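Local coordinates for protein putative phosphatase (Bacteroides thetaiotaomicron, PDB 3KYA) that is probably a phosphatase of unknown substrate that binds zinc and probably joins an IPT/TIG domain to a six-bladed beta-propeller, at residues C157-K162 / R187-A192; V209-D214 / S222-K227; N141-F146 / N373-V378; P177-T182 / F234-D239. All coordinates share one frame; numbering follows the deposited sequence.

Contact 1. Residues C157-K162 / R187-A192; sequences CYDGHK and RIRSIA. With ZN (zinc ion), chain Y; EDO (1,2-ethanediol), chain B.
D159 and R187 form a single backbone bridge where strands 157-159 and 188-192, directed 152° apart and 4.9 Å between axes at their closest, come together, and one hydrogen bond, from I188 N to Y158 O (3.1 Å), marks the join. The carboxylate of D159 is held side-on by R187: NE donates to OD1 at 2.8 Å and NH2 to OD2 at 2.9 Å, with the two flat groups only 20° from coplanar. The aspartate reaches this place with CG anti to its backbone N (chi1 -177°). R189 approaches the same carboxylate differently: D159 OD2 lies well out of its guanidinium plane, over a face and 4.0 Å from NH1, so no N-H points at it and only the charges are near; NH1 forms salt bridges with D212 and E312. A leucine in place of R187 would probably leave D159 without its paired donors and free its carboxylate to turn.

In a beta-propeller, consecutive blades lean on one another, and here the second strand of one blade meets the innermost strand of the next. Farther along the seam side chains pack on one another: C157 CB touches I188 CG2 (3.6 Å) and I191 CD1 (3.8 Å), while its SG rests against the backbone of S190. A water bridges I188 O and, weakly, C157 O. At G160 the backbone angles would jam a CB against the carbonyl O of D159, which calls for glycine, and H161 turns away from R187-A192 to bind a zinc ion through ND1 at 2.1 Å, its ring stacked on W122.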
# COMPACT_ATOMS: atom_id res chain seq x y z
N CYS A 157 -28.30 10.67 -15.75
CA CYS A 157 -28.43 11.78 -16.67
C CYS A 157 -27.31 11.67 -17.69
O CYS A 157 -26.22 11.13 -17.39
CB CYS A 157 -28.42 13.14 -15.97
SG CYS A 157 -26.90 13.58 -15.10
N TYR A 158 -27.56 12.22 -18.87
CA TYR A 158 -26.66 12.08 -20.00
C TYR A 158 -26.33 13.35 -20.74
O TYR A 158 -27.20 14.17 -20.99
CB TYR A 158 -27.32 11.20 -21.06
CG TYR A 158 -27.73 9.81 -20.64
CD1 TYR A 158 -26.79 8.79 -20.55
CD2 TYR A 158 -29.06 9.50 -20.40
CE1 TYR A 158 -27.15 7.51 -20.20
CE2 TYR A 158 -29.44 8.20 -20.05
CZ TYR A 158 -28.47 7.21 -19.94
OH TYR A 158 -28.82 5.92 -19.60
N ASP A 159 -25.08 13.46 -21.15
CA ASP A 159 -24.64 14.53 -21.99
C ASP A 159 -24.88 14.06 -23.44
O ASP A 159 -24.01 13.41 -24.03
CB ASP A 159 -23.16 14.83 -21.71
CG ASP A 159 -22.62 16.01 -22.51
OD1 ASP A 159 -23.33 16.55 -23.38
OD2 ASP A 159 -21.46 16.40 -22.26
N GLY A 160 -26.07 14.36 -23.98
CA GLY A 160 -26.46 13.96 -25.36
C GLY A 160 -27.77 13.17 -25.52
O GLY A 160 -28.10 12.77 -26.64
N HIS A 161 -28.46 12.89 -24.41
CA HIS A 161 -29.78 12.19 -24.40
C HIS A 161 -30.62 13.04 -23.46
O HIS A 161 -30.27 13.19 -22.29
CB HIS A 161 -29.65 10.75 -23.93
CG HIS A 161 -30.92 9.97 -24.02
ND1 HIS A 161 -31.35 9.39 -25.19
CD2 HIS A 161 -31.85 9.68 -23.08
CE1 HIS A 161 -32.49 8.75 -24.96
NE2 HIS A 161 -32.82 8.93 -23.69
N LYS A 162 -31.75 13.55 -23.97
CA LYS A 162 -32.60 14.52 -23.24
C LYS A 162 -33.68 13.96 -22.30
O LYS A 162 -34.70 14.61 -22.09
CB LYS A 162 -33.25 15.51 -24.22
CG LYS A 162 -33.88 16.69 -23.49
CD LYS A 162 -34.49 17.72 -24.41
CE LYS A 162 -35.31 18.71 -23.60
NZ LYS A 162 -36.04 19.70 -24.43
N ARG A 187 -27.63 18.27 -23.35
CA ARG A 187 -26.37 18.15 -22.60
C ARG A 187 -26.64 18.29 -21.10
O ARG A 187 -26.43 19.35 -20.52
CB ARG A 187 -25.37 19.22 -23.06
CG ARG A 187 -25.02 19.18 -24.55
CD ARG A 187 -23.72 19.90 -24.81
NE ARG A 187 -22.63 19.18 -24.15
CZ ARG A 187 -21.41 19.67 -23.92
NH1 ARG A 187 -21.09 20.89 -24.30
NH2 ARG A 187 -20.52 18.92 -23.31
N ILE A 188 -27.10 17.20 -20.49
CA ILE A 188 -27.41 17.16 -19.05
C ILE A 188 -26.16 16.66 -18.33
O ILE A 188 -25.60 15.62 -18.69
CB ILE A 188 -28.64 16.26 -18.76
CG1 ILE A 188 -29.77 16.52 -19.77
CG2 ILE A 188 -29.12 16.43 -17.30
CD1 ILE A 188 -30.28 17.98 -19.86
N ARG A 189 -25.70 17.41 -17.33
CA ARG A 189 -24.40 17.16 -16.69
C ARG A 189 -24.38 16.58 -15.27
O ARG A 189 -23.42 15.88 -14.91
CB ARG A 189 -23.60 18.47 -16.70
CG ARG A 189 -23.33 19.07 -18.09
CD ARG A 189 -22.56 18.13 -19.03
NE ARG A 189 -21.35 17.58 -18.41
CZ ARG A 189 -20.08 17.93 -18.68
NH1 ARG A 189 -19.77 18.85 -19.58
NH2 ARG A 189 -19.09 17.31 -18.04
N SER A 190 -25.39 16.85 -14.45
CA SER A 190 -25.38 16.34 -13.08
C SER A 190 -26.72 16.41 -12.40
O SER A 190 -27.59 17.20 -12.77
CB SER A 190 -24.36 17.10 -12.20
OG SER A 190 -24.74 18.45 -11.97
N ILE A 191 -26.84 15.54 -11.40
CA ILE A 191 -28.02 15.45 -10.56
C ILE A 191 -27.59 15.56 -9.10
O ILE A 191 -26.66 14.86 -8.66
CB ILE A 191 -28.77 14.11 -10.77
CG1 ILE A 191 -29.43 14.06 -12.14
CG2 ILE A 191 -29.82 13.92 -9.67
CD1 ILE A 191 -30.02 12.67 -12.51
N ALA A 192 -28.25 16.44 -8.36
CA ALA A 192 -28.05 16.59 -6.92
C ALA A 192 -29.43 16.78 -6.27
O ALA A 192 -30.44 16.89 -6.98
CB ALA A 192 -27.11 17.78 -6.60
ZN ZN Y . -30.57 9.45 -27.14
C1 EDO B . -17.63 22.09 -22.21
O1 EDO B . -18.65 21.08 -22.21
C2 EDO B . -18.26 23.48 -22.33
O2 EDO B . -18.81 23.89 -21.08
O HOH W 1 -24.30 13.50 -17.73
O HOH W 2 -28.63 9.28 -27.39

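Contact 2. Residues V209-D214 / S222-K227; sequences VAIDYD and SVYIIK. With EDO (1,2-ethanediol), chain B.
I211 meets Y224 at the rim of the ring, not over a face: its CD1 lies in the ring plane, 3.5 Å from CE1. The isoleucine holds CG1 between the backbone N and the carbonyl carbon (chi1 69°), a crowded position, and the extended second torsion carries CD1 on to the tyrosine. A diagonal partner closes the other end of the pairing, where V209 CG2 touches I226 CD1 at 4.0 Å.

Between these ends runs a short antiparallel ladder. V209 and Y224 make a hydrogen-bonded pair, V209 N to Y224 O and Y224 N to V209 O both at 2.9 Å; A210 and V223 follow as a non-hydrogen-bonded pair, and I211 N gives the last bond, to S222 O. Two CA-H...O contacts fill in around the bonds, from V223 CA to V209 O and from A210 CA to S222 O, each 3.4 Å.

Just beyond the strand, D212 offers both carboxylate oxygens to a 1,2-ethanediol, whose O2 donates to OD1 (2.9 Å) and whose O1 donates to OD2. The same OD2 forms a salt bridge with R189, so an alanine here would probably leave that arginine short of one of its charge partners and the diol without two acceptors.

The pair is the middle of a four-stranded propeller blade, a hairpin of strands 206-211 and 220-227. On one flank V209 and I211 pack on I188 of strand 188-193; on the other, Y224 lies on I240 and L242 of strand 240-246, which S222 and V223 join through a classic beta bulge at A244.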
# COMPACT_ATOMS: atom_id res chain seq x y z
N VAL A 209 -30.61 19.95 -11.22
CA VAL A 209 -30.03 19.46 -12.45
C VAL A 209 -29.22 20.51 -13.20
O VAL A 209 -29.75 21.57 -13.56
CB VAL A 209 -31.14 18.97 -13.40
CG1 VAL A 209 -30.56 18.49 -14.73
CG2 VAL A 209 -31.97 17.87 -12.73
N ALA A 210 -27.94 20.20 -13.44
CA ALA A 210 -27.03 21.08 -14.18
C ALA A 210 -26.98 20.70 -15.67
O ALA A 210 -26.95 19.51 -16.02
CB ALA A 210 -25.59 21.04 -13.56
N ILE A 211 -26.98 21.71 -16.55
CA ILE A 211 -26.93 21.49 -17.99
C ILE A 211 -25.80 22.35 -18.60
O ILE A 211 -25.42 23.36 -18.01
CB ILE A 211 -28.28 21.80 -18.68
CG1 ILE A 211 -28.60 23.30 -18.65
CG2 ILE A 211 -29.40 20.97 -18.04
CD1 ILE A 211 -29.77 23.68 -19.51
N ASP A 212 -25.32 21.95 -19.77
CA ASP A 212 -24.15 22.58 -20.45
C ASP A 212 -24.65 23.29 -21.71
O ASP A 212 -24.87 22.65 -22.75
CB ASP A 212 -23.13 21.49 -20.79
CG ASP A 212 -21.72 22.03 -21.03
OD1 ASP A 212 -21.57 23.20 -21.45
OD2 ASP A 212 -20.75 21.26 -20.78
N TYR A 213 -24.82 24.60 -21.63
CA TYR A 213 -25.45 25.35 -22.70
C TYR A 213 -24.89 26.76 -22.83
O TYR A 213 -24.47 27.36 -21.84
CB TYR A 213 -26.97 25.38 -22.39
CG TYR A 213 -27.85 26.13 -23.37
CD1 TYR A 213 -28.06 25.66 -24.66
CD2 TYR A 213 -28.55 27.27 -22.97
CE1 TYR A 213 -28.89 26.34 -25.55
CE2 TYR A 213 -29.37 27.96 -23.84
CZ TYR A 213 -29.55 27.49 -25.13
OH TYR A 213 -30.37 28.17 -26.00
N ASP A 214 -24.87 27.27 -24.06
CA ASP A 214 -24.39 28.64 -24.36
C ASP A 214 -25.15 29.30 -25.53
O ASP A 214 -24.63 30.21 -26.18
CB ASP A 214 -22.88 28.63 -24.65
CG ASP A 214 -22.53 27.89 -25.92
OD1 ASP A 214 -23.46 27.48 -26.66
OD2 ASP A 214 -21.32 27.73 -26.20
N SER A 222 -28.08 27.35 -16.66
CA SER A 222 -27.07 26.49 -16.07
C SER A 222 -27.65 25.43 -15.15
O SER A 222 -27.25 24.27 -15.23
CB SER A 222 -26.08 27.32 -15.26
OG SER A 222 -25.37 28.20 -16.11
N VAL A 223 -28.56 25.83 -14.26
CA VAL A 223 -29.14 24.91 -13.27
C VAL A 223 -30.67 25.05 -13.11
O VAL A 223 -31.20 26.16 -12.98
CB VAL A 223 -28.51 25.12 -11.86
CG1 VAL A 223 -28.95 24.00 -10.89
CG2 VAL A 223 -26.96 25.22 -11.93
N TYR A 224 -31.35 23.91 -13.12
CA TYR A 224 -32.79 23.84 -12.90
C TYR A 224 -33.08 23.10 -11.60
O TYR A 224 -32.24 22.32 -11.11
CB TYR A 224 -33.49 23.13 -14.06
CG TYR A 224 -33.51 23.89 -15.36
CD1 TYR A 224 -32.41 23.86 -16.23
CD2 TYR A 224 -34.61 24.65 -15.74
CE1 TYR A 224 -32.43 24.56 -17.43
CE2 TYR A 224 -34.61 25.36 -16.95
CZ TYR A 224 -33.52 25.31 -17.78
OH TYR A 224 -33.51 26.01 -18.97
N ILE A 225 -34.27 23.33 -11.06
CA ILE A 225 -34.74 22.67 -9.85
C ILE A 225 -36.10 22.03 -10.14
O ILE A 225 -37.01 22.69 -10.67
CB ILE A 225 -34.76 23.66 -8.65
CG1 ILE A 225 -34.86 22.89 -7.33
CG2 ILE A 225 -35.89 24.73 -8.79
CD1 ILE A 225 -34.53 23.73 -6.10
N ILE A 226 -36.23 20.74 -9.81
CA ILE A 226 -37.44 19.94 -10.08
C ILE A 226 -38.06 19.45 -8.78
O ILE A 226 -37.42 18.74 -8.01
CB ILE A 226 -37.11 18.71 -10.96
CG1 ILE A 226 -36.39 19.14 -12.23
CG2 ILE A 226 -38.40 17.93 -11.29
CD1 ILE A 226 -35.94 17.99 -13.12
N LYS A 227 -39.32 19.80 -8.55
CA LYS A 227 -40.00 19.47 -7.29
C LYS A 227 -40.67 18.10 -7.31
O LYS A 227 -41.40 17.75 -8.25
CB LYS A 227 -41.04 20.54 -6.98
CG LYS A 227 -41.65 20.45 -5.59
CD LYS A 227 -42.63 21.58 -5.35
CE LYS A 227 -43.10 21.60 -3.92
NZ LYS A 227 -44.13 22.66 -3.75
C1 EDO B . -17.63 22.09 -22.21
O1 EDO B . -18.65 21.08 -22.21
C2 EDO B . -18.26 23.48 -22.33
O2 EDO B . -18.81 23.89 -21.08

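Contact 3. Residues N141-F146 / N373-V378; sequences NGRLAF and NPCQGV
N141 brings its ND2 to 4.5 Å from C375 SG, but its main bond is local: OD1 accepts from R143 NH1 at 2.8 Å, in the plane of the amide carbonyl. G142 contributes its carbonyl O to that same NH1 (3.0 Å), the donor standing well above the carbonyl plane. Two acceptors thus fix the rotation of the guanidinium, and Q314 takes the N-H of NE.

R143 can then present a face. Its chain bends at chi2 (-66°), which sets CD beside Q376, 3.6 Å from OE1, while C375 CB sits over one guanidinium face, displaced toward the rim and 3.6 Å from NH2. The arginine and glutamine side chains slide past each other in opposite directions, their flat groups 40° apart.

L144 supplies the polar core of the contact through its backbone. Its N donates to Q376 OE1 at 3.0 Å in a nearly straight bond (178°), and its O accepts from Q376 NE2 at 2.9 Å; both acceptors are met in plane, on a lone pair. One primary amide therefore reads both backbone groups of a single residue, much as a neighbouring strand would. The side chain of L144 packs on V450 and I156.

Strands 141-146 and 374-378 run parallel with axes 8.0 Å apart and no backbone ladder between them. They are innermost strands of the two propeller blades on either side of the one with strand 446-452; Q376 bonds L144 of one and L449 of the blade between, where the first and last strands of the propeller close the ring.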
# COMPACT_ATOMS: atom_id res chain seq x y z
N ASN A 141 -22.19 9.87 -22.60
CA ASN A 141 -21.47 10.09 -21.34
C ASN A 141 -22.48 10.42 -20.23
O ASN A 141 -23.30 11.33 -20.40
CB ASN A 141 -20.43 11.20 -21.55
CG ASN A 141 -19.48 11.40 -20.37
OD1 ASN A 141 -19.91 11.53 -19.24
ND2 ASN A 141 -18.18 11.48 -20.66
N GLY A 142 -22.44 9.69 -19.12
CA GLY A 142 -23.43 9.88 -18.06
C GLY A 142 -22.93 10.02 -16.64
O GLY A 142 -21.74 9.83 -16.38
N ARG A 143 -23.84 10.41 -15.75
CA ARG A 143 -23.59 10.51 -14.32
C ARG A 143 -24.75 9.86 -13.56
O ARG A 143 -25.90 9.90 -13.99
CB ARG A 143 -23.44 11.96 -13.87
CG ARG A 143 -22.22 12.67 -14.46
CD ARG A 143 -20.91 12.07 -13.94
NE ARG A 143 -19.77 12.87 -14.36
CZ ARG A 143 -19.21 12.85 -15.57
NH1 ARG A 143 -19.68 12.07 -16.53
NH2 ARG A 143 -18.18 13.63 -15.82
N LEU A 144 -24.42 9.31 -12.40
CA LEU A 144 -25.38 8.58 -11.58
C LEU A 144 -25.70 9.27 -10.25
O LEU A 144 -24.85 9.94 -9.67
CB LEU A 144 -24.80 7.19 -11.28
CG LEU A 144 -24.59 6.21 -12.43
CD1 LEU A 144 -23.83 4.96 -11.94
CD2 LEU A 144 -25.92 5.80 -13.10
N ALA A 145 -26.93 9.08 -9.76
CA ALA A 145 -27.33 9.61 -8.45
C ALA A 145 -28.53 8.88 -7.87
O ALA A 145 -29.53 8.69 -8.55
CB ALA A 145 -27.63 11.13 -8.52
N PHE A 146 -28.40 8.42 -6.62
CA PHE A 146 -29.53 7.80 -5.92
C PHE A 146 -30.52 8.83 -5.40
O PHE A 146 -30.14 9.93 -5.01
CB PHE A 146 -29.09 7.07 -4.64
CG PHE A 146 -28.30 5.81 -4.85
CD1 PHE A 146 -28.89 4.69 -5.43
CD2 PHE A 146 -26.99 5.72 -4.41
CE1 PHE A 146 -28.16 3.51 -5.59
CE2 PHE A 146 -26.26 4.55 -4.58
CZ PHE A 146 -26.85 3.45 -5.17
N ASN A 373 -9.00 11.84 -18.53
CA ASN A 373 -10.44 12.18 -18.50
C ASN A 373 -11.10 11.62 -17.23
O ASN A 373 -11.96 10.73 -17.31
CB ASN A 373 -11.22 11.70 -19.75
CG ASN A 373 -11.00 12.58 -20.97
OD1 ASN A 373 -11.91 13.29 -21.40
ND2 ASN A 373 -9.81 12.52 -21.54
N PRO A 374 -10.69 12.13 -16.05
CA PRO A 374 -11.30 11.68 -14.80
C PRO A 374 -12.74 12.18 -14.70
O PRO A 374 -12.99 13.39 -14.90
CB PRO A 374 -10.43 12.33 -13.72
CG PRO A 374 -9.87 13.56 -14.37
CD PRO A 374 -9.69 13.20 -15.82
N CYS A 375 -13.67 11.27 -14.43
CA CYS A 375 -15.09 11.61 -14.35
C CYS A 375 -15.63 11.44 -12.92
O CYS A 375 -14.97 11.85 -11.97
CB CYS A 375 -15.87 10.85 -15.44
SG CYS A 375 -15.42 11.37 -17.15
N GLN A 376 -16.80 10.82 -12.75
CA GLN A 376 -17.46 10.84 -11.45
C GLN A 376 -16.67 10.15 -10.34
O GLN A 376 -16.07 9.11 -10.56
CB GLN A 376 -18.86 10.23 -11.54
CG GLN A 376 -19.75 10.58 -10.34
CD GLN A 376 -21.22 10.29 -10.60
OE1 GLN A 376 -21.56 9.52 -11.49
NE2 GLN A 376 -22.10 10.91 -9.81
N GLY A 377 -16.73 10.74 -9.15
CA GLY A 377 -16.04 10.23 -7.99
C GLY A 377 -16.93 10.18 -6.77
O GLY A 377 -17.89 10.94 -6.66
N VAL A 378 -16.59 9.30 -5.83
CA VAL A 378 -17.33 9.13 -4.60
C VAL A 378 -16.40 8.87 -3.42
O VAL A 378 -15.32 8.32 -3.58
CB VAL A 378 -18.33 7.95 -4.72
CG1 VAL A 378 -19.34 8.25 -5.81
CG2 VAL A 378 -17.60 6.64 -5.01

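Contact 4. Residues P177-T182 / F234-D239; sequences PLNINT and FDDRSD. With EDO (1,2-ethanediol), chain M.
A type I beta turn from D235 to S238, preceding the last strand of a propeller blade, thrusts the carboxylate of D236 at N179 in the loop that leaves the adjoining blade. The grip is two-pronged: N179 N donates to D236 OD1 and N179 ND2 to D236 OD2, each at 2.8 Å and each on the syn lone pair. The side-chain bond is nearly straight (175°), even though amide and carboxylate planes are turned 40° from each other. D236 OD1 takes more besides. A 1,2-ethanediol donates its O1 to that oxygen at 2.8 Å while accepting from I180 N, and a water links it to N181 N. A second water donates to P177 O and, weakly, to D236 OD2.

The turn is braced from within. D235 OD1 accepts from R237 N at 2.9 Å, an Asx turn, and the R237 guanidinium clasps the D235 carboxylate side-on, with NH2 2.8 Å from OD2; N229 also donates to OD1. D235 N bonds S238 OG across the turn.

Beside these bonds, side chains pack on one another and on carbonyls. L178 and F234 lie side by side, pointing the same way, with L178 CD1 4.0 Å from F234 CB and L178 CG 3.6 Å from F234 O. P177 CB comes to 3.7 Å from F234 O, and P177 O receives a CA-H...O contact from D235.

Strand 173-178 pairs with strand 161-168, on which P177, L178 and N179 pack, while L178 and F234 both reach M207 of strand 206-211, and K227 and D239 are joined by a backbone hydrogen bond.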
# COMPACT_ATOMS: atom_id res chain seq x y z
N PRO A 177 -38.78 8.66 -16.88
CA PRO A 177 -39.84 9.50 -16.32
C PRO A 177 -39.69 11.01 -16.52
O PRO A 177 -40.70 11.74 -16.47
CB PRO A 177 -39.77 9.17 -14.82
CG PRO A 177 -38.32 8.82 -14.59
CD PRO A 177 -37.87 8.12 -15.84
N LEU A 178 -38.47 11.48 -16.73
CA LEU A 178 -38.18 12.90 -16.84
C LEU A 178 -37.75 13.28 -18.25
O LEU A 178 -36.59 13.11 -18.63
CB LEU A 178 -37.10 13.27 -15.82
CG LEU A 178 -37.52 13.15 -14.36
CD1 LEU A 178 -36.33 12.98 -13.42
CD2 LEU A 178 -38.38 14.37 -13.98
N ASN A 179 -38.69 13.80 -19.03
CA ASN A 179 -38.38 14.22 -20.40
C ASN A 179 -37.93 15.68 -20.50
O ASN A 179 -37.56 16.13 -21.58
CB ASN A 179 -39.55 13.91 -21.33
CG ASN A 179 -39.70 12.43 -21.56
OD1 ASN A 179 -38.86 11.80 -22.21
ND2 ASN A 179 -40.74 11.84 -20.98
N ILE A 180 -37.97 16.40 -19.37
CA ILE A 180 -37.48 17.78 -19.24
C ILE A 180 -37.62 18.62 -20.52
O ILE A 180 -36.67 19.28 -20.96
CB ILE A 180 -36.00 17.79 -18.70
CG1 ILE A 180 -35.11 16.83 -19.49
CG2 ILE A 180 -35.97 17.38 -17.25
CD1 ILE A 180 -33.62 16.93 -19.10
N ASN A 181 -38.82 18.61 -21.09
CA ASN A 181 -39.09 19.29 -22.36
C ASN A 181 -38.72 20.77 -22.41
O ASN A 181 -38.36 21.27 -23.48
CB ASN A 181 -40.55 19.08 -22.77
CG ASN A 181 -40.83 17.65 -23.22
OD1 ASN A 181 -40.00 17.02 -23.89
ND2 ASN A 181 -42.00 17.13 -22.87
N THR A 182 -38.79 21.47 -21.29
CA THR A 182 -38.48 22.90 -21.29
C THR A 182 -36.97 23.19 -21.26
O THR A 182 -36.58 24.33 -21.48
CB THR A 182 -39.18 23.66 -20.12
OG1 THR A 182 -38.66 23.22 -18.86
CG2 THR A 182 -40.69 23.46 -20.16
N PHE A 234 -40.50 11.81 -9.29
CA PHE A 234 -40.00 12.93 -10.09
C PHE A 234 -40.35 12.55 -11.54
O PHE A 234 -39.77 11.58 -12.07
CB PHE A 234 -38.49 13.15 -10.00
CG PHE A 234 -38.00 13.61 -8.65
CD1 PHE A 234 -38.04 14.96 -8.30
CD2 PHE A 234 -37.48 12.69 -7.74
CE1 PHE A 234 -37.59 15.38 -7.05
CE2 PHE A 234 -37.01 13.11 -6.51
CZ PHE A 234 -37.06 14.46 -6.16
N ASP A 235 -41.29 13.25 -12.17
CA ASP A 235 -41.65 12.94 -13.56
C ASP A 235 -42.16 14.18 -14.32
O ASP A 235 -41.94 15.31 -13.89
CB ASP A 235 -42.62 11.74 -13.62
CG ASP A 235 -43.95 11.99 -12.93
OD1 ASP A 235 -44.39 13.16 -12.80
OD2 ASP A 235 -44.60 10.98 -12.55
N ASP A 236 -42.84 13.98 -15.44
CA ASP A 236 -43.28 15.11 -16.26
C ASP A 236 -44.42 15.93 -15.61
O ASP A 236 -44.79 16.98 -16.13
CB ASP A 236 -43.61 14.65 -17.70
CG ASP A 236 -42.35 14.22 -18.48
OD1 ASP A 236 -41.25 14.74 -18.21
OD2 ASP A 236 -42.47 13.37 -19.37
N ARG A 237 -44.94 15.48 -14.48
CA ARG A 237 -45.94 16.27 -13.75
C ARG A 237 -45.24 17.24 -12.79
O ARG A 237 -45.87 18.16 -12.28
CB ARG A 237 -46.85 15.37 -12.92
CG ARG A 237 -47.73 14.43 -13.72
CD ARG A 237 -48.41 13.46 -12.79
NE ARG A 237 -47.43 12.58 -12.17
CZ ARG A 237 -47.68 11.75 -11.16
NH1 ARG A 237 -48.89 11.67 -10.64
NH2 ARG A 237 -46.70 11.00 -10.66
N SER A 238 -43.96 17.00 -12.54
CA SER A 238 -43.18 17.80 -11.60
C SER A 238 -42.95 19.23 -12.05
O SER A 238 -42.62 19.48 -13.22
CB SER A 238 -41.81 17.16 -11.34
OG SER A 238 -41.95 15.91 -10.67
N ASP A 239 -43.11 20.16 -11.11
CA ASP A 239 -42.83 21.56 -11.36
C ASP A 239 -41.32 21.71 -11.60
O ASP A 239 -40.52 21.12 -10.87
CB ASP A 239 -43.22 22.40 -10.15
CG ASP A 239 -42.97 23.90 -10.37
OD1 ASP A 239 -43.71 24.52 -11.17
OD2 ASP A 239 -42.04 24.46 -9.73
C1 EDO M . -39.49 17.20 -15.71
O1 EDO M . -39.42 16.31 -16.84
C2 EDO M . -40.70 18.13 -15.80
O2 EDO M . -40.72 18.76 -17.09
O HOH W 3 -43.25 11.02 -17.04
O HOH W 4 -41.15 17.40 -19.64

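Contacts 1, 3 and 4 each join different propeller blades, whereas contact 2 lies within one. Contact 3 sits nearest the centre of the chain and is buried, its two bonds across the segments coming from one glutamine amide; contact 2, also buried, is joined across its strands by backbone bonds and apolar packing, with a carboxylate only at its end. Contacts 1 and 4, partly buried, are joined across their segments by carboxylate bonds, with waters. Strand 153-159 connects contacts 1 and 3 by pairing with strand 141-147, and strands 188-193 and 206-211 pair to connect contacts 1 and 2. Contact 4, farthest out, meets contact 1 through K162 and N181 and contact 2 through K227 and D239.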